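Local coordinates for uncharacterized protein TP-0789 domain-containing protein (Nitrosomonas europaea ATCC 19718, PDB 3BUU) that is of unknown function but belongs to the LolA superfamily, whose namesake carries lipoproteins across the periplasm, and may bind a lipid-like ligand, at residues Q10-K15 / S154-Y159; N55-I60 / D223-L228. All blocks are in the same frame, centred on the assembly; numbering follows the deposited sequence. Where two conformers were deposited one is given.

In the fold
Near the N terminus, helix 9-20 supplies the first half of contact 1, and the chain then builds strand 55-62, the first half of contact 2. Contact 1 closes over 138 intervening residues, when the turn leading into strand 158-164 meets the helix. Contact 2 closes later, when the tail after strand 202-212 returns to strand 55-62, so the two loops cross and neither nests in the other. The sites do not touch: their centres lie about 32 Å apart, on opposite sides of the chain's centre. Contact 1 joins the N-terminal helix to the end formed by strands 115-125, 128-137, 146-152 and 158-164; contact 2 ties the C-terminal tail to the other end.

Contact 1. Residues Q10-K15 / S154-Y159; sequences QSILEK and SNFRPY
The aromatic ring of Phe-156 has the side chain of Lys-15 laid over one face and that of Ile-12 at its edge. Lys-15 CD sits 3.6 Å from the ring centroid and only 1° off the ring normal, a CH-pi contact over the very centre of the face. Near the ring plane, Ile-12 CG1 approaches Phe-156 CE1 at 4.2 Å, with Ile-12 standing roughly perpendicular to Phe-156. Lys-15 and Phe-156 instead extend alongside one another, beginning with their CB atoms 3.7 Å apart. A long aliphatic chain suits this place, because its methylenes can lie along the ring while the charged end of Lys-15 leads away from the 154-159 segment. The bend at the last torsion of Lys-15 (chi4 -61°) leaves NZ 5.6 Å from the Phe-156 centroid, long for a cation-pi interaction and at most weakly attractive.

On the other segment, a turn presents the phenyl group. Asn-155 OD1 accepts from the backbone N of Arg-157 at 3.1 Å, closing an Asx turn round Phe-156, whose backbone is left-handed. The donor stands above the carbonyl plane, yet the N-H points at the oxygen fairly directly (162°). Asparagine suits this position because its short side chain puts a carbonyl oxygen within reach of the backbone N two residues on. A serine in place of Phe-156 would probably leave the methylenes of Lys-15 without the surface they lie on and open a gap beside Ile-12.

Around the contact, Tyr-131 of strand 128-137 touches both Phe-156 and Ile-12. Ile-12 also rests on Leu-133 and on Val-151 of strand 146-152, while Leu-13 packs against Leu-135 and Leu-149. Helix 9-20 thus lies against these two strands, with the turn before strand 158-164 alongside it.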
# COMPACT_ATOMS: atom_id res chain seq x y z
N GLN A 10 -9.77 -6.02 16.01
CA GLN A 10 -9.40 -6.96 14.96
C GLN A 10 -10.47 -7.01 13.87
O GLN A 10 -10.15 -7.00 12.65
CB GLN A 10 -9.22 -8.34 15.57
CG GLN A 10 -7.95 -8.46 16.36
CD GLN A 10 -7.95 -7.81 17.76
OE1 GLN A 10 -9.02 -7.47 18.38
NE2 GLN A 10 -6.71 -7.66 18.30
N SER A 11 -11.74 -7.07 14.25
CA SER A 11 -12.79 -7.15 13.24
C SER A 11 -12.94 -5.86 12.46
O SER A 11 -13.20 -5.91 11.27
CB SER A 11 -14.11 -7.65 13.81
OG SER A 11 -14.75 -6.69 14.60
N ILE A 12 -12.74 -4.71 13.11
CA ILE A 12 -12.78 -3.43 12.43
C ILE A 12 -11.68 -3.40 11.36
O ILE A 12 -11.92 -3.02 10.22
CB ILE A 12 -12.61 -2.26 13.43
CG1 ILE A 12 -13.80 -2.19 14.40
CG2 ILE A 12 -12.50 -0.94 12.68
CD1 ILE A 12 -13.49 -1.29 15.59
N LEU A 13 -10.47 -3.80 11.74
CA LEU A 13 -9.37 -3.79 10.79
C LEU A 13 -9.63 -4.74 9.63
O LEU A 13 -9.32 -4.41 8.49
CB LEU A 13 -8.06 -4.15 11.50
CG LEU A 13 -6.83 -3.93 10.64
CD1 LEU A 13 -6.66 -2.50 10.19
CD2 LEU A 13 -5.59 -4.47 11.42
N GLU A 14 -10.15 -5.92 9.94
CA GLU A 14 -10.50 -6.90 8.89
C GLU A 14 -11.49 -6.33 7.90
O GLU A 14 -11.37 -6.50 6.68
CB GLU A 14 -11.11 -8.16 9.53
CG GLU A 14 -10.09 -9.14 10.07
CD GLU A 14 -10.63 -10.17 11.05
OE1 GLU A 14 -11.78 -10.06 11.55
OE2 GLU A 14 -9.86 -11.11 11.35
N LYS A 15 -12.50 -5.66 8.44
CA LYS A 15 -13.54 -5.07 7.60
C LYS A 15 -13.00 -3.97 6.74
O LYS A 15 -13.35 -3.87 5.55
CB LYS A 15 -14.75 -4.63 8.41
CG LYS A 15 -15.49 -5.82 9.02
CD LYS A 15 -16.54 -5.50 10.04
CE LYS A 15 -17.09 -6.80 10.64
NZ LYS A 15 -17.71 -7.66 9.59
N SER A 154 -19.87 3.72 10.50
CA SER A 154 -21.13 3.39 9.85
C SER A 154 -20.97 2.20 8.91
O SER A 154 -21.87 1.37 8.84
CB SER A 154 -21.69 4.61 9.07
OG SER A 154 -20.88 4.99 7.99
N ASN A 155 -19.88 2.16 8.14
CA ASN A 155 -19.73 1.19 7.04
C ASN A 155 -18.32 0.60 6.98
O ASN A 155 -18.03 -0.11 6.03
CB ASN A 155 -20.08 1.84 5.71
CG ASN A 155 -19.28 3.06 5.42
OD1 ASN A 155 -18.29 3.36 6.08
ND2 ASN A 155 -19.74 3.83 4.44
N PHE A 156 -17.48 0.86 7.99
CA PHE A 156 -16.13 0.31 8.07
C PHE A 156 -15.21 0.76 6.99
O PHE A 156 -14.13 0.19 6.81
CB PHE A 156 -16.13 -1.23 8.22
CG PHE A 156 -16.90 -1.68 9.43
CD1 PHE A 156 -16.33 -1.68 10.70
CD2 PHE A 156 -18.21 -2.11 9.27
CE1 PHE A 156 -17.05 -2.09 11.82
CE2 PHE A 156 -18.95 -2.54 10.38
CZ PHE A 156 -18.38 -2.53 11.65
N ARG A 157 -15.57 1.81 6.25
CA ARG A 157 -14.66 2.28 5.22
C ARG A 157 -13.40 2.90 5.83
O ARG A 157 -13.49 3.69 6.77
CB ARG A 157 -15.29 3.33 4.34
CG ARG A 157 -16.25 2.83 3.33
CD ARG A 157 -16.76 4.00 2.53
NE ARG A 157 -17.78 3.51 1.67
CZ ARG A 157 -18.36 4.27 0.76
NH1 ARG A 157 -18.01 5.55 0.68
NH2 ARG A 157 -19.28 3.76 -0.03
N PRO A 158 -12.24 2.62 5.23
CA PRO A 158 -11.06 3.41 5.64
C PRO A 158 -11.27 4.86 5.22
O PRO A 158 -11.72 5.13 4.10
CB PRO A 158 -9.91 2.71 4.87
CG PRO A 158 -10.56 2.13 3.65
CD PRO A 158 -11.96 1.73 4.09
N TYR A 159 -10.84 5.76 6.10
CA TYR A 159 -11.01 7.18 5.87
C TYR A 159 -9.68 7.88 5.67
O TYR A 159 -9.48 8.56 4.67
CB TYR A 159 -11.81 7.79 7.03
CG TYR A 159 -11.92 9.29 7.03
CD1 TYR A 159 -12.50 9.97 5.98
CD2 TYR A 159 -11.45 10.01 8.10
CE1 TYR A 159 -12.59 11.35 5.99
CE2 TYR A 159 -11.53 11.38 8.13
CZ TYR A 159 -12.11 12.04 7.09
OH TYR A 159 -12.19 13.41 7.08

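Contact 2. Residues N55-I60 / D223-L228; sequences NSIVMI and DYLKRL
Strand 55-62, in the antiparallel array of this LolA-like fold, meets the C-terminal tail through Ile-57 and Met-59, which face Tyr-224, Leu-225 and Arg-227. Strand alternation sends Ile-57 and Met-59 to the same side, with Val-58 between them pointing away. Ile-57 uses two branches. Its CD1 touches the Tyr-224 ring obliquely, 3.9 Å from CE2, while its CG2 methyl meets Leu-225 CD2 at 4.0 Å. Because CG1 lies anti to the carbonyl carbon (chi1 -70°) and CG2 anti to the backbone N, the two branches separate and serve different partners, a task for which beta-branched isoleucine is well suited. Ile-57 and Leu-225 overlap flank to flank, pointing opposite ways, and both also touch Leu-72 of the adjacent strand 70-74.

Farther along the strand, Met-59, present as selenomethionine, brings SE within 4.2 Å of Arg-227 NH1, a loose contact oblique to the guanidinium. Arg-227 is itself folded back on its own segment. NE and NH2 grip the one backbone oxygen Tyr-224 O side-on, at 3.1 Å and 3.2 Å respectively, with that oxygen in the guanidinium plane. NE lies in the carbonyl plane and NH2 above it. Together the two bonds fix the orientation of the guanidinium plane and restrict its rotation. NH2 also stands over the Tyr-224 ring, 3.2 Å above its plane and offset toward the rim. A long side chain ending in a planar group with several N-H donors is what this clasp requires.

Behind the strand, Ser-56 OG bonds to Ala-107 O of helix 103-107, so the tail packs on the reverse side from that helix. Such layering is consistent with the LolA fold, an unclosed antiparallel beta-barrel with a lid of helices over its concave side, and would put the tail on the outer surface.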
# COMPACT_ATOMS: atom_id res chain seq x y z
N ASN A 55 2.73 -13.05 -0.91
CA ASN A 55 3.49 -12.92 -2.15
C ASN A 55 2.92 -11.80 -2.97
O ASN A 55 1.72 -11.59 -2.99
CB ASN A 55 3.40 -14.20 -3.02
CG ASN A 55 4.18 -15.32 -2.48
OD1 ASN A 55 3.61 -16.27 -2.00
ND2 ASN A 55 5.50 -15.21 -2.52
N SER A 56 3.78 -11.11 -3.73
CA SER A 56 3.31 -10.20 -4.73
C SER A 56 4.44 -9.95 -5.71
O SER A 56 5.62 -10.22 -5.44
CB SER A 56 2.82 -8.90 -4.13
OG SER A 56 3.88 -8.21 -3.53
N ILE A 57 4.05 -9.43 -6.87
CA ILE A 57 4.99 -8.91 -7.86
C ILE A 57 4.52 -7.52 -8.25
O ILE A 57 3.33 -7.32 -8.53
CB ILE A 57 5.03 -9.81 -9.11
CG1 ILE A 57 5.69 -11.14 -8.77
CG2 ILE A 57 5.76 -9.12 -10.26
CD1 ILE A 57 5.45 -12.26 -9.76
N VAL A 58 5.45 -6.58 -8.26
CA VAL A 58 5.18 -5.21 -8.67
C VAL A 58 6.08 -4.91 -9.85
O VAL A 58 7.30 -4.91 -9.72
CB VAL A 58 5.44 -4.23 -7.53
CG1 VAL A 58 5.20 -2.79 -8.00
CG2 VAL A 58 4.53 -4.55 -6.32
N MSE A 59 5.47 -4.63 -10.99
CA MSE A 59 6.26 -4.41 -12.24
C MSE A 59 6.07 -2.98 -12.71
O MSE A 59 4.96 -2.56 -12.89
CB MSE A 59 5.75 -5.35 -13.31
CG MSE A 59 6.18 -6.81 -13.09
SE MSE A 59 5.45 -8.15 -14.23
CE MSE A 59 3.98 -7.18 -15.00
N ILE A 60 7.16 -2.23 -12.86
CA ILE A 60 7.10 -0.84 -13.32
C ILE A 60 6.92 -0.79 -14.81
O ILE A 60 7.63 -1.47 -15.55
CB ILE A 60 8.29 0.00 -12.90
CG1 ILE A 60 8.06 1.48 -13.27
CG2 ILE A 60 9.52 -0.52 -13.47
CD1 ILE A 60 8.78 2.42 -12.41
N ASP A 223 13.27 -16.67 -11.40
CA ASP A 223 13.25 -17.13 -12.78
C ASP A 223 12.06 -16.58 -13.57
O ASP A 223 12.20 -16.24 -14.74
CB ASP A 223 13.25 -18.65 -12.84
CG ASP A 223 14.58 -19.23 -12.49
OD1 ASP A 223 15.62 -18.60 -12.79
OD2 ASP A 223 14.58 -20.32 -11.88
N TYR A 224 10.90 -16.44 -12.90
CA TYR A 224 9.75 -15.93 -13.58
C TYR A 224 10.00 -14.47 -14.05
O TYR A 224 9.43 -14.02 -15.02
CB TYR A 224 8.56 -16.06 -12.64
CG TYR A 224 7.26 -15.56 -13.17
CD1 TYR A 224 6.50 -16.33 -14.06
CD2 TYR A 224 6.78 -14.32 -12.81
CE1 TYR A 224 5.28 -15.85 -14.54
CE2 TYR A 224 5.56 -13.83 -13.29
CZ TYR A 224 4.82 -14.61 -14.15
OH TYR A 224 3.60 -14.15 -14.59
N LEU A 225 10.84 -13.74 -13.30
CA LEU A 225 11.07 -12.32 -13.58
C LEU A 225 12.31 -12.03 -14.44
O LEU A 225 12.72 -10.88 -14.56
CB LEU A 225 11.07 -11.53 -12.27
CG LEU A 225 9.70 -11.49 -11.59
CD1 LEU A 225 9.84 -10.83 -10.22
CD2 LEU A 225 8.75 -10.68 -12.45
N LYS A 226 12.91 -13.06 -15.03
CA LYS A 226 14.10 -12.87 -15.88
C LYS A 226 13.61 -12.47 -17.26
O LYS A 226 13.17 -13.30 -18.03
CB LYS A 226 14.96 -14.13 -15.91
CG LYS A 226 16.29 -13.82 -16.58
CD LYS A 226 17.35 -14.85 -16.29
CE LYS A 226 18.66 -14.48 -16.95
NZ LYS A 226 19.55 -13.76 -16.05
N ARG A 227 13.58 -11.17 -17.51
CA ARG A 227 12.97 -10.63 -18.74
C ARG A 227 13.82 -9.56 -19.35
O ARG A 227 14.68 -8.98 -18.67
CB ARG A 227 11.59 -10.06 -18.46
CG ARG A 227 10.66 -11.10 -17.93
CD ARG A 227 9.40 -10.53 -17.53
NE ARG A 227 8.66 -11.54 -16.78
CZ ARG A 227 7.35 -11.59 -16.72
NH1 ARG A 227 6.60 -10.70 -17.38
NH2 ARG A 227 6.78 -12.54 -16.01
N LEU A 228 13.58 -9.31 -20.63
CA LEU A 228 14.20 -8.20 -21.34
C LEU A 228 13.33 -7.87 -22.53
O LEU A 228 13.21 -8.67 -23.47
CB LEU A 228 15.62 -8.54 -21.81
CG LEU A 228 16.38 -7.36 -22.40
CD1 LEU A 228 16.73 -6.28 -21.34
CD2 LEU A 228 17.66 -7.92 -23.00